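Local coordinates for protein RnfH (PDB 2HJ1) that is of unknown function but belongs to the RnfH family with a ubiquitin-like fold and forms a three-dimensional domain-swapped dimer, at the interface of chains A and B. Coordinates in Å, arbitrary orientation; residue numbers count along the deposited sequence, not the author numbering. Chains: chain A/B, Hypothetical protein.

Contact 1: the interface of chains A and B. Residues chain A 15, 36-38, 41-42, 63; chain B 72, 74, 80.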
ATOM      1  N   ILE A  15       5.768 -11.491   5.974  1.00 47.57           N
ATOM      2  CA  ILE A  15       5.806 -10.095   5.548  1.00 45.44           C
ATOM      3  C   ILE A  15       7.009  -9.860   4.711  1.00 44.09           C
ATOM      4  O   ILE A  15       7.935 -10.681   4.669  1.00 44.20           O
ATOM      5  CB  ILE A  15       5.854  -9.089   6.754  1.00 45.14           C
ATOM      6  CG1 ILE A  15       7.119  -9.313   7.607  1.00 45.88           C
ATOM      7  CG2 ILE A  15       4.564  -9.151   7.539  1.00 43.41           C
ATOM      8  CD1 ILE A  15       7.473  -8.177   8.556  1.00 44.68           C
ATOM      9  N   ILE A  36       3.001  -7.910  15.652  1.00 54.62           N
ATOM     10  CA  ILE A  36       4.167  -7.020  15.518  1.00 53.44           C
ATOM     11  C   ILE A  36       3.790  -5.674  14.818  1.00 51.72           C
ATOM     12  O   ILE A  36       2.954  -5.650  13.899  1.00 50.98           O
ATOM     13  CB  ILE A  36       5.328  -7.783  14.772  1.00 53.47           C
ATOM     14  CG1 ILE A  36       6.654  -7.049  14.826  1.00 55.47           C
ATOM     15  CG2 ILE A  36       4.996  -8.061  13.309  1.00 55.33           C
ATOM     16  CD1 ILE A  36       7.782  -7.789  14.089  1.00 53.93           C
ATOM     17  N   THR A  37       4.382  -4.565  15.281  1.00 49.12           N
ATOM     18  CA  THR A  37       4.199  -3.259  14.650  1.00 45.52           C
ATOM     19  C   THR A  37       5.165  -3.094  13.509  1.00 43.46           C
ATOM     20  O   THR A  37       6.110  -3.856  13.382  1.00 41.62           O
ATOM     21  CB  THR A  37       4.420  -2.097  15.642  1.00 46.50           C
ATOM     22  OG1 THR A  37       5.779  -2.118  16.120  1.00 45.54           O
ATOM     23  CG2 THR A  37       3.420  -2.184  16.817  1.00 45.26           C
ATOM     24  N   VAL A  38       4.906  -2.110  12.649  1.00 41.60           N
ATOM     25  CA  VAL A  38       5.826  -1.801  11.551  1.00 40.70           C
ATOM     26  C   VAL A  38       7.235  -1.528  12.085  1.00 41.08           C
ATOM     27  O   VAL A  38       8.229  -2.012  11.535  1.00 40.66           O
ATOM     28  CB  VAL A  38       5.346  -0.551  10.758  1.00 41.03           C
ATOM     29  CG1 VAL A  38       6.386  -0.135   9.721  1.00 38.70           C
ATOM     30  CG2 VAL A  38       3.946  -0.828  10.150  1.00 39.12           C
ATOM     31  N   ALA A  41       9.134  -4.652  13.201  1.00 43.59           N
ATOM     32  CA  ALA A  41       9.541  -5.386  12.010  1.00 42.49           C
ATOM     33  C   ALA A  41      10.781  -4.756  11.406  1.00 42.35           C
ATOM     34  O   ALA A  41      11.716  -5.454  11.030  1.00 43.37           O
ATOM     35  CB  ALA A  41       8.370  -5.455  10.963  1.00 43.29           C
ATOM     36  N   ILE A  42      10.816  -3.432  11.321  1.00 41.84           N
ATOM     37  CA  ILE A  42      11.963  -2.758  10.709  1.00 42.45           C
ATOM     38  C   ILE A  42      13.241  -2.961  11.536  1.00 43.82           C
ATOM     39  O   ILE A  42      14.293  -3.353  11.008  1.00 44.21           O
ATOM     40  CB  ILE A  42      11.710  -1.248  10.570  1.00 41.71           C
ATOM     41  CG1 ILE A  42      10.611  -0.983   9.525  1.00 40.90           C
ATOM     42  CG2 ILE A  42      13.020  -0.514  10.264  1.00 40.92           C
ATOM     43  CD1 ILE A  42      10.182   0.483   9.465  1.00 42.30           C
ATOM     44  N   ILE A  63       2.776   0.855   3.508  1.00 34.20           N
ATOM     45  CA  ILE A  63       2.499  -0.550   3.732  1.00 35.68           C
ATOM     46  C   ILE A  63       1.580  -0.968   2.597  1.00 35.42           C
ATOM     47  O   ILE A  63       0.485  -0.411   2.422  1.00 35.01           O
ATOM     48  CB  ILE A  63       1.711  -0.747   5.052  1.00 36.26           C
ATOM     49  CG1 ILE A  63       2.440  -0.187   6.296  1.00 39.21           C
ATOM     50  CG2 ILE A  63       1.235  -2.186   5.267  1.00 37.19           C
ATOM     51  CD1 ILE A  63       3.782  -0.778   6.572  1.00 39.81           C
TER
ATOM     52  N   ASP B  72       1.511   0.953  13.822  1.00 45.23           N
ATOM     53  CA  ASP B  72       0.468   0.132  13.163  1.00 46.84           C
ATOM     54  C   ASP B  72       0.832  -1.360  13.186  1.00 46.54           C
ATOM     55  O   ASP B  72       1.996  -1.712  13.050  1.00 45.75           O
ATOM     56  CB  ASP B  72       0.269   0.565  11.701  1.00 47.23           C
ATOM     57  CG  ASP B  72      -0.479   1.911  11.562  1.00 52.49           C
ATOM     58  OD1 ASP B  72      -0.929   2.512  12.591  1.00 54.67           O
ATOM     59  OD2 ASP B  72      -0.611   2.375  10.398  1.00 57.11           O
ATOM     60  N   LEU B  74       1.138  -5.125  11.786  1.00 46.14           N
ATOM     61  CA  LEU B  74       1.218  -5.783  10.476  1.00 47.29           C
ATOM     62  C   LEU B  74       0.270  -6.973  10.364  1.00 47.98           C
ATOM     63  O   LEU B  74      -0.096  -7.578  11.379  1.00 46.63           O
ATOM     64  CB  LEU B  74       2.638  -6.242  10.174  1.00 46.61           C
ATOM     65  CG  LEU B  74       3.587  -5.067   9.931  1.00 46.82           C
ATOM     66  CD1 LEU B  74       4.971  -5.562  10.219  1.00 45.16           C
ATOM     67  CD2 LEU B  74       3.491  -4.546   8.496  1.00 43.37           C
ATOM     68  N   ILE B  80       6.267  -3.665   3.695  1.00 38.78           N
ATOM     69  CA  ILE B  80       6.706  -2.350   4.119  1.00 38.66           C
ATOM     70  C   ILE B  80       7.620  -1.841   3.029  1.00 38.14           C
ATOM     71  O   ILE B  80       8.628  -2.490   2.689  1.00 38.82           O
ATOM     72  CB  ILE B  80       7.508  -2.456   5.457  1.00 39.11           C
ATOM     73  CG1 ILE B  80       6.639  -3.057   6.575  1.00 38.27           C
ATOM     74  CG2 ILE B  80       8.181  -1.106   5.814  1.00 38.33           C
ATOM     75  CD1 ILE B  80       7.417  -3.494   7.808  1.00 37.91           C
TER

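Contact 2: the interface of chains A and B. Residues chain A 19-20, 54, 59-61; chain B 81-85.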
ATOM      1  N   TYR A  19      13.474  -1.790   0.251  1.00 38.89           N
ATOM      2  CA  TYR A  19      14.054  -0.483   0.291  1.00 38.98           C
ATOM      3  C   TYR A  19      14.481  -0.217  -1.135  1.00 40.40           C
ATOM      4  O   TYR A  19      15.314  -0.955  -1.702  1.00 40.22           O
ATOM      5  CB  TYR A  19      15.247  -0.448   1.261  1.00 38.62           C
ATOM      6  CG  TYR A  19      16.067   0.807   1.226  1.00 37.36           C
ATOM      7  CD1 TYR A  19      15.471   2.068   1.225  1.00 35.08           C
ATOM      8  CD2 TYR A  19      17.455   0.730   1.253  1.00 36.84           C
ATOM      9  CE1 TYR A  19      16.219   3.201   1.208  1.00 36.18           C
ATOM     10  CE2 TYR A  19      18.210   1.853   1.250  1.00 35.86           C
ATOM     11  CZ  TYR A  19      17.616   3.060   1.217  1.00 37.97           C
ATOM     12  OH  TYR A  19      18.438   4.135   1.192  1.00 40.66           O
ATOM     13  N   ALA A  20      13.881   0.822  -1.718  1.00 40.96           N
ATOM     14  CA  ALA A  20      14.184   1.245  -3.075  1.00 42.32           C
ATOM     15  C   ALA A  20      15.137   2.408  -3.023  1.00 43.82           C
ATOM     16  O   ALA A  20      14.819   3.481  -2.487  1.00 43.86           O
ATOM     17  CB  ALA A  20      12.865   1.663  -3.835  1.00 41.30           C
ATOM     18  N   ILE A  54      19.056   5.161   6.007  1.00 44.71           N
ATOM     19  CA  ILE A  54      17.601   5.162   6.225  1.00 43.01           C
ATOM     20  C   ILE A  54      17.305   5.947   7.493  1.00 43.41           C
ATOM     21  O   ILE A  54      17.926   5.715   8.550  1.00 43.90           O
ATOM     22  CB  ILE A  54      17.011   3.766   6.314  1.00 41.94           C
ATOM     23  CG1 ILE A  54      17.213   3.020   4.986  1.00 41.46           C
ATOM     24  CG2 ILE A  54      15.525   3.822   6.698  1.00 40.53           C
ATOM     25  CD1 ILE A  54      16.718   1.574   4.991  1.00 40.05           C
ATOM     26  N   ASN A  59      12.564   9.277   5.483  1.00 39.28           N
ATOM     27  CA  ASN A  59      12.193   8.313   4.407  1.00 39.81           C
ATOM     28  C   ASN A  59      10.702   8.177   4.291  1.00 38.86           C
ATOM     29  O   ASN A  59       9.976   8.367   5.272  1.00 39.09           O
ATOM     30  CB  ASN A  59      12.825   6.946   4.594  1.00 38.86           C
ATOM     31  CG  ASN A  59      14.239   6.944   4.142  1.00 43.86           C
ATOM     32  OD1 ASN A  59      15.131   7.374   4.876  1.00 46.08           O
ATOM     33  ND2 ASN A  59      14.472   6.504   2.907  1.00 45.42           N
ATOM     34  N   LYS A  60      10.242   7.918   3.070  1.00 37.46           N
ATOM     35  CA  LYS A  60       8.848   7.581   2.836  1.00 36.81           C
ATOM     36  C   LYS A  60       8.690   6.133   3.272  1.00 35.80           C
ATOM     37  O   LYS A  60       9.555   5.313   2.990  1.00 36.11           O
ATOM     38  CB  LYS A  60       8.509   7.735   1.353  1.00 37.31           C
ATOM     39  CG  LYS A  60       8.335   9.223   0.980  1.00 40.49           C
ATOM     40  CD  LYS A  60       7.233   9.432   0.022  1.00 44.84           C
ATOM     41  CE  LYS A  60       7.234  10.825  -0.526  1.00 44.56           C
ATOM     42  NZ  LYS A  60       7.187  10.681  -2.026  1.00 44.21           N
ATOM     43  N   ILE A  61       7.627   5.837   4.003  1.00 34.05           N
ATOM     44  CA  ILE A  61       7.353   4.467   4.438  1.00 33.96           C
ATOM     45  C   ILE A  61       5.875   4.208   4.302  1.00 33.81           C
ATOM     46  O   ILE A  61       5.040   4.919   4.856  1.00 33.59           O
ATOM     47  CB  ILE A  61       7.758   4.161   5.936  1.00 33.64           C
ATOM     48  CG1 ILE A  61       9.246   4.484   6.177  1.00 32.72           C
ATOM     49  CG2 ILE A  61       7.551   2.648   6.241  1.00 30.14           C
ATOM     50  CD1 ILE A  61       9.625   4.582   7.694  1.00 35.35           C
TER
ATOM     51  N   GLU B  81       7.280  -0.686   2.454  1.00 36.87           N
ATOM     52  CA  GLU B  81       8.118  -0.128   1.413  1.00 37.88           C
ATOM     53  C   GLU B  81       8.800   1.101   1.978  1.00 36.82           C
ATOM     54  O   GLU B  81       8.125   2.003   2.439  1.00 35.29           O
ATOM     55  CB  GLU B  81       7.288   0.311   0.199  1.00 38.53           C
ATOM     56  CG  GLU B  81       6.561  -0.806  -0.545  1.00 46.64           C
ATOM     57  CD  GLU B  81       7.349  -1.346  -1.762  1.00 55.11           C
ATOM     58  OE1 GLU B  81       8.484  -0.873  -2.059  1.00 59.36           O
ATOM     59  OE2 GLU B  81       6.829  -2.275  -2.426  1.00 60.30           O
ATOM     60  N   ILE B  82      10.121   1.143   1.889  1.00 36.81           N
ATOM     61  CA  ILE B  82      10.854   2.292   2.338  1.00 37.15           C
ATOM     62  C   ILE B  82      11.504   2.899   1.101  1.00 37.60           C
ATOM     63  O   ILE B  82      12.051   2.183   0.282  1.00 37.45           O
ATOM     64  CB  ILE B  82      11.947   1.910   3.401  1.00 37.87           C
ATOM     65  CG1 ILE B  82      11.320   1.254   4.656  1.00 37.33           C
ATOM     66  CG2 ILE B  82      12.861   3.160   3.738  1.00 34.63           C
ATOM     67  CD1 ILE B  82      12.383   0.483   5.507  1.00 38.54           C
ATOM     68  N   TYR B  83      11.386   4.213   0.934  1.00 36.66           N
ATOM     69  CA  TYR B  83      11.959   4.833  -0.244  1.00 38.46           C
ATOM     70  C   TYR B  83      12.297   6.284   0.044  1.00 38.48           C
ATOM     71  O   TYR B  83      12.071   6.773   1.147  1.00 35.86           O
ATOM     72  CB  TYR B  83      11.050   4.630  -1.505  1.00 38.77           C
ATOM     73  CG  TYR B  83       9.619   5.011  -1.357  1.00 38.59           C
ATOM     74  CD1 TYR B  83       8.751   4.248  -0.577  1.00 39.83           C
ATOM     75  CD2 TYR B  83       9.114   6.119  -2.026  1.00 38.58           C
ATOM     76  CE1 TYR B  83       7.449   4.585  -0.429  1.00 42.50           C
ATOM     77  CE2 TYR B  83       7.781   6.453  -1.936  1.00 39.15           C
ATOM     78  CZ  TYR B  83       6.957   5.695  -1.139  1.00 42.43           C
ATOM     79  OH  TYR B  83       5.629   6.027  -1.023  1.00 43.49           O
ATOM     80  N   ARG B  84      12.856   6.953  -0.944  1.00 39.69           N
ATOM     81  CA  ARG B  84      13.374   8.317  -0.763  1.00 41.51           C
ATOM     82  C   ARG B  84      12.425   9.345  -1.340  1.00 41.05           C
ATOM     83  O   ARG B  84      11.911   9.159  -2.437  1.00 40.83           O
ATOM     84  CB  ARG B  84      14.753   8.452  -1.415  1.00 42.83           C
ATOM     85  CG  ARG B  84      15.600   7.180  -1.307  1.00 46.94           C
ATOM     86  CD  ARG B  84      16.943   7.442  -0.689  1.00 54.79           C
ATOM     87  NE  ARG B  84      17.970   7.933  -1.605  1.00 59.11           N
ATOM     88  CZ  ARG B  84      19.187   7.387  -1.751  1.00 60.67           C
ATOM     89  NH1 ARG B  84      19.553   6.310  -1.064  1.00 60.12           N
ATOM     90  NH2 ARG B  84      20.052   7.925  -2.598  1.00 62.91           N
ATOM     91  N   PRO B  85      12.156  10.428  -0.591  1.00 40.96           N
ATOM     92  CA  PRO B  85      11.265  11.492  -1.064  1.00 41.19           C
ATOM     93  C   PRO B  85      11.822  12.330  -2.245  1.00 42.64           C
ATOM     94  O   PRO B  85      11.032  12.937  -2.972  1.00 41.77           O
ATOM     95  CB  PRO B  85      11.103  12.392   0.186  1.00 41.46           C
ATOM     96  CG  PRO B  85      12.421  12.203   0.957  1.00 41.14           C
ATOM     97  CD  PRO B  85      12.699  10.707   0.757  1.00 41.08           C
TER
HETATM   98  O   HOH W   1       8.293  13.252  -2.359  1.00 36.71           O
HETATM   99  O   HOH W   2      13.500   5.659  -3.426  1.00 39.40           O
HETATM  100  O   HOH W   3       9.260   9.220  -3.084  1.00 41.58           O

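Contact 3: the interface of chains A and B. Residues chain A 64-68, 81, 83; chain B 61-63.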
ATOM      1  N   PHE A  64       2.007  -1.981   1.857  1.00 35.83           N
ATOM      2  CA  PHE A  64       1.133  -2.582   0.866  1.00 36.18           C
ATOM      3  C   PHE A  64       0.414  -3.796   1.463  1.00 36.39           C
ATOM      4  O   PHE A  64       1.065  -4.702   2.007  1.00 37.03           O
ATOM      5  CB  PHE A  64       1.936  -2.990  -0.398  1.00 36.69           C
ATOM      6  CG  PHE A  64       1.085  -3.726  -1.404  1.00 38.71           C
ATOM      7  CD1 PHE A  64       0.138  -3.033  -2.161  1.00 37.88           C
ATOM      8  CD2 PHE A  64       1.167  -5.113  -1.529  1.00 41.65           C
ATOM      9  CE1 PHE A  64      -0.691  -3.705  -3.057  1.00 42.91           C
ATOM     10  CE2 PHE A  64       0.345  -5.790  -2.440  1.00 44.29           C
ATOM     11  CZ  PHE A  64      -0.591  -5.076  -3.192  1.00 42.26           C
ATOM     12  N   SER A  65      -0.912  -3.810   1.389  1.00 35.74           N
ATOM     13  CA  SER A  65      -1.727  -4.912   1.903  1.00 37.53           C
ATOM     14  C   SER A  65      -2.561  -5.557   0.764  1.00 37.75           C
ATOM     15  O   SER A  65      -3.172  -4.837  -0.004  1.00 34.35           O
ATOM     16  CB  SER A  65      -2.729  -4.410   2.943  1.00 36.73           C
ATOM     17  OG  SER A  65      -2.048  -3.882   4.084  1.00 41.51           O
ATOM     18  N   ARG A  66      -2.595  -6.896   0.733  1.00 39.11           N
ATOM     19  CA  ARG A  66      -3.417  -7.669  -0.208  0.50 41.09           C
ATOM     20  C   ARG A  66      -3.558  -9.094   0.314  1.00 41.76           C
ATOM     21  O   ARG A  66      -2.556  -9.675   0.743  1.00 41.97           O
ATOM     22  CB  ARG A  66      -2.774  -7.707  -1.605  0.50 41.10           C
ATOM     23  CG  ARG A  66      -3.649  -8.394  -2.665  0.50 42.57           C
ATOM     24  CD  ARG A  66      -2.826  -8.782  -3.874  0.50 43.83           C
ATOM     25  NE  ARG A  66      -3.317 -10.020  -4.486  0.50 45.93           N
ATOM     26  CZ  ARG A  66      -2.906 -10.491  -5.660  0.50 45.64           C
ATOM     27  NH1 ARG A  66      -3.405 -11.619  -6.135  0.50 45.78           N
ATOM     28  NH2 ARG A  66      -2.007  -9.823  -6.362  0.50 46.12           N
ATOM     29  N   PRO A  67      -4.809  -9.662   0.301  1.00 43.70           N
ATOM     30  CA  PRO A  67      -6.216  -9.190  -0.022  1.00 44.33           C
ATOM     31  C   PRO A  67      -6.470  -8.076   0.959  1.00 43.99           C
ATOM     32  O   PRO A  67      -6.120  -8.206   2.130  1.00 44.48           O
ATOM     33  CB  PRO A  67      -7.097 -10.441   0.188  1.00 44.57           C
ATOM     34  CG  PRO A  67      -6.261 -11.336   1.137  1.00 45.65           C
ATOM     35  CD  PRO A  67      -4.811 -11.104   0.662  1.00 44.74           C
ATOM     36  N   ILE A  68      -7.142  -7.005   0.573  1.00 43.75           N
ATOM     37  CA  ILE A  68      -8.235  -6.378   1.287  1.00 43.34           C
ATOM     38  C   ILE A  68      -9.671  -6.786   1.231  1.00 43.15           C
ATOM     39  O   ILE A  68     -10.018  -7.704   0.508  1.00 44.20           O
ATOM     40  CB  ILE A  68      -8.058  -4.823   1.059  1.00 43.37           C
ATOM     41  CG1 ILE A  68      -8.335  -4.397  -0.385  1.00 44.87           C
ATOM     42  CG2 ILE A  68      -6.575  -4.444   1.276  1.00 43.52           C
ATOM     43  CD1 ILE A  68      -9.829  -4.241  -0.788  1.00 43.56           C
ATOM     44  N   GLU A  81      -5.513  -0.372  -5.361  1.00 31.64           N
ATOM     45  CA  GLU A  81      -4.999  -0.869  -6.616  1.00 32.30           C
ATOM     46  C   GLU A  81      -5.882  -2.049  -7.064  1.00 32.74           C
ATOM     47  O   GLU A  81      -5.919  -3.045  -6.374  1.00 31.47           O
ATOM     48  CB  GLU A  81      -3.539  -1.359  -6.467  1.00 32.35           C
ATOM     49  CG  GLU A  81      -2.666  -0.282  -5.781  1.00 34.52           C
ATOM     50  CD  GLU A  81      -1.182  -0.550  -5.868  1.00 36.74           C
ATOM     51  OE1 GLU A  81      -0.763  -1.703  -6.207  1.00 39.37           O
ATOM     52  OE2 GLU A  81      -0.440   0.391  -5.504  1.00 41.00           O
ATOM     53  N   TYR A  83      -6.272  -4.997  -9.771  1.00 42.37           N
ATOM     54  CA  TYR A  83      -5.383  -5.695 -10.712  1.00 46.86           C
ATOM     55  C   TYR A  83      -6.157  -6.331 -11.872  1.00 51.42           C
ATOM     56  O   TYR A  83      -7.275  -6.772 -11.688  1.00 52.10           O
ATOM     57  CB  TYR A  83      -4.562  -6.765  -9.978  1.00 46.14           C
ATOM     58  CG  TYR A  83      -3.711  -6.102  -8.949  1.00 45.27           C
ATOM     59  CD1 TYR A  83      -4.008  -6.215  -7.616  1.00 42.25           C
ATOM     60  CD2 TYR A  83      -2.667  -5.254  -9.334  1.00 44.32           C
ATOM     61  CE1 TYR A  83      -3.289  -5.532  -6.681  1.00 43.43           C
ATOM     62  CE2 TYR A  83      -1.932  -4.563  -8.393  1.00 43.67           C
ATOM     63  CZ  TYR A  83      -2.276  -4.708  -7.085  1.00 43.35           C
ATOM     64  OH  TYR A  83      -1.545  -4.074  -6.180  1.00 50.02           O
TER
ATOM     65  N   ILE B  61      -7.484  -7.019  -5.445  1.00 41.76           N
ATOM     66  CA  ILE B  61      -7.374  -5.629  -4.978  1.00 41.88           C
ATOM     67  C   ILE B  61      -6.389  -5.546  -3.784  1.00 41.41           C
ATOM     68  O   ILE B  61      -6.549  -6.285  -2.792  1.00 40.61           O
ATOM     69  CB  ILE B  61      -8.751  -5.067  -4.529  1.00 41.59           C
ATOM     70  CG1 ILE B  61      -9.776  -5.192  -5.683  1.00 41.24           C
ATOM     71  CG2 ILE B  61      -8.608  -3.581  -4.071  1.00 41.87           C
ATOM     72  CD1 ILE B  61     -11.111  -4.674  -5.332  1.00 42.36           C
ATOM     73  N   GLY B  62      -5.369  -4.680  -3.891  1.00 40.16           N
ATOM     74  CA  GLY B  62      -4.575  -4.335  -2.715  1.00 39.62           C
ATOM     75  C   GLY B  62      -4.747  -2.864  -2.351  1.00 40.48           C
ATOM     76  O   GLY B  62      -5.425  -2.094  -3.081  1.00 40.45           O
ATOM     77  N   ILE B  63      -4.141  -2.454  -1.240  1.00 39.01           N
ATOM     78  CA  ILE B  63      -4.175  -1.030  -0.857  1.00 37.85           C
ATOM     79  C   ILE B  63      -2.773  -0.664  -0.463  1.00 37.94           C
ATOM     80  O   ILE B  63      -2.142  -1.379   0.323  1.00 37.59           O
ATOM     81  CB  ILE B  63      -5.152  -0.759   0.271  1.00 38.07           C
ATOM     82  CG1 ILE B  63      -6.588  -0.751  -0.281  1.00 41.46           C
ATOM     83  CG2 ILE B  63      -4.928   0.628   0.922  1.00 39.55           C
ATOM     84  CD1 ILE B  63      -7.656  -0.730   0.796  1.00 38.46           C
TER
HETATM   85  O   HOH W   4      -8.898  -8.053  -2.330  1.00 41.58           O
HETATM   86  O   HOH W   5      -2.273  -1.047   3.537  1.00 43.29           O

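Contact 1: the interface of chains A and B
B:Leu74 carries its CG anti to the carbonyl carbon (chi1 -69°), and this turn sends the branched tip in among A:Ala41, A:Ile36 and A:Ile15. In the domain-swapped dimer the incoming segment of chain B thus helps to complete the hydrophobic core of the ubiquitin-like fold of chain A, beneath helix 38-45. Of the two branches, CD1 does most of the touching: it presses on the methyl CB of A:Ala41 at 3.5 Å, a tight fit, and also meets CG2 of A:Ile36, whose side chain runs beside it in the same direction. A:Ile15 crosses B:Leu74 at about a right angle and offers its CD1 to the same branch at 4.0 Å. The other branch, CD2, faces CG2 of A:Val38.

B:Ile80, on strand 79-83, fills the neighbouring place. Its CD1 lies 3.8 Å from CB of A:Ala41 and also meets CG1 of A:Val38, a side chain that slides past it in the opposite direction. A:Ile63 lies alongside B:Ile80 as its antiparallel bridge partner and touches its CG1 through CD1 at 3.7 Å.

Two backbone bonds fix the swapped loop against the start of the helix. B:Leu74 N donates to A:Ile36 O at 2.8 Å in a nearly straight bond. At the first residue of the helix, A:Val38 N gives its hydrogen to B:Asp72 O at 3.0 Å, bent to 144° at the hydrogen.

Contact 2: the interface of chains A and B
The beta-sheet of the ubiquitin-like RnfH fold is completed here by exchange: strand 79-83 of chain B lies between strands 12-21 and 60-65 of chain A, parallel to the first and antiparallel to the second. On the parallel side A:Ala20 N donates to B:Ile82 O. On the other, B:Tyr83 and A:Lys60 trade bonds, B:Tyr83 N giving to A:Lys60 O and A:Lys60 N to B:Tyr83 O. That last carbonyl is gripped twice, since the side-chain amide ND2 of A:Asn59 also reaches B:Tyr83 O at 3.0 Å. The two donors come from opposite faces of the carbonyl plane, with ND2 standing 70° out of it.

B:Tyr83 has CG between its backbone N and carbonyl carbon (chi1 52°), a turn that lays the phenol ring across A:Lys60. CB of A:Lys60 sits over the ring centre, 3.5 Å from the centroid, in a CH-pi contact, and CD covers the CE2 edge of the same face at 3.6 Å. A bend at chi2 lets CD follow the ring, and one at chi4 brings the amino group NZ to two waters, one joining it to B:Arg84 O and the other to B:Pro85 O.

Opposite the tyrosine, B:Ile82 places CG2 against CD1 of A:Tyr19 at 3.8 Å and near CG2 of A:Ile54. CD1 of A:Ile54 caps the A:Tyr19 ring, 3.8 Å above its centre. The phenol OH of A:Tyr19 meets B:Arg84 NH1 at the guanidinium edge in a weak bond of 3.3 Å.

Contact 3: the interface of chains A and B
A:Ile68, B:Gly62 and B:Ile63 bury the most surface here, where strand 61-65 of chain B joins the sheet of the domain-swapped dimer, antiparallel to strands 60-65 and 79-82 of chain A. The side chain of A:Ile68 has CG1 between its backbone N and carbonyl carbon (chi1 69°), and in this rotamer both of its branches reach chain B. CD1 leans on CG2 of B:Ile61 at 3.6 Å, while CG2 presses against CD1 of B:Ile63 at 3.9 Å. The two isoleucines of chain B are met differently: B:Ile63 crosses A:Ile68 at about a right angle, B:Ile61 more obliquely.

B:Gly62, between them, turns its backbone to strand 79-82 of chain A. Its carbonyl O accepts from A:Glu81 N at 2.9 Å, and its N returns a bond to A:Glu81 O. The ring of A:Phe64 brings CE1 to within 3.9 Å of the glycine CA, and CB of A:Arg66 also faces that carbon. B:Ile63 is paired with A:Ser65 through reciprocal backbone bonds, in which A:Ser65 N reaches B:Ile63 O at 2.9 Å. One strand of chain B is thereby held from both sides.

Beside the sheet, the hydroxyl of A:Tyr83 bonds to OE1 of A:Glu81 on the anti side of the carboxylate, which should help fix that side chain. Two waters extend the pairing: one joins A:Ile68 O to B:Ile61 O, and the other lies 2.9 Å from A:Ser65 OG and 3.2 Å from B:Ile63 O.

The C-alpha centres of contacts 1 and 2 lie about 14 Å apart; that of contact 3 is about 16 Å from the first and 19 Å from the second. Contacts 1 and 2 belong to one exchanged segment: strand 79-83 of chain B supplies B:Ile80 to the first and the following residues to the second, and strand 60-65 of chain A borders both. That strand continues into contact 3, where A:Ser65 pairs with B:Ile63 on the equivalent strand of chain B. Contact 3 also brings in strand 79-82 of chain A, the reciprocal swapped element. Two-fold symmetry repeats the exchange, knitting the two folds into one dimer.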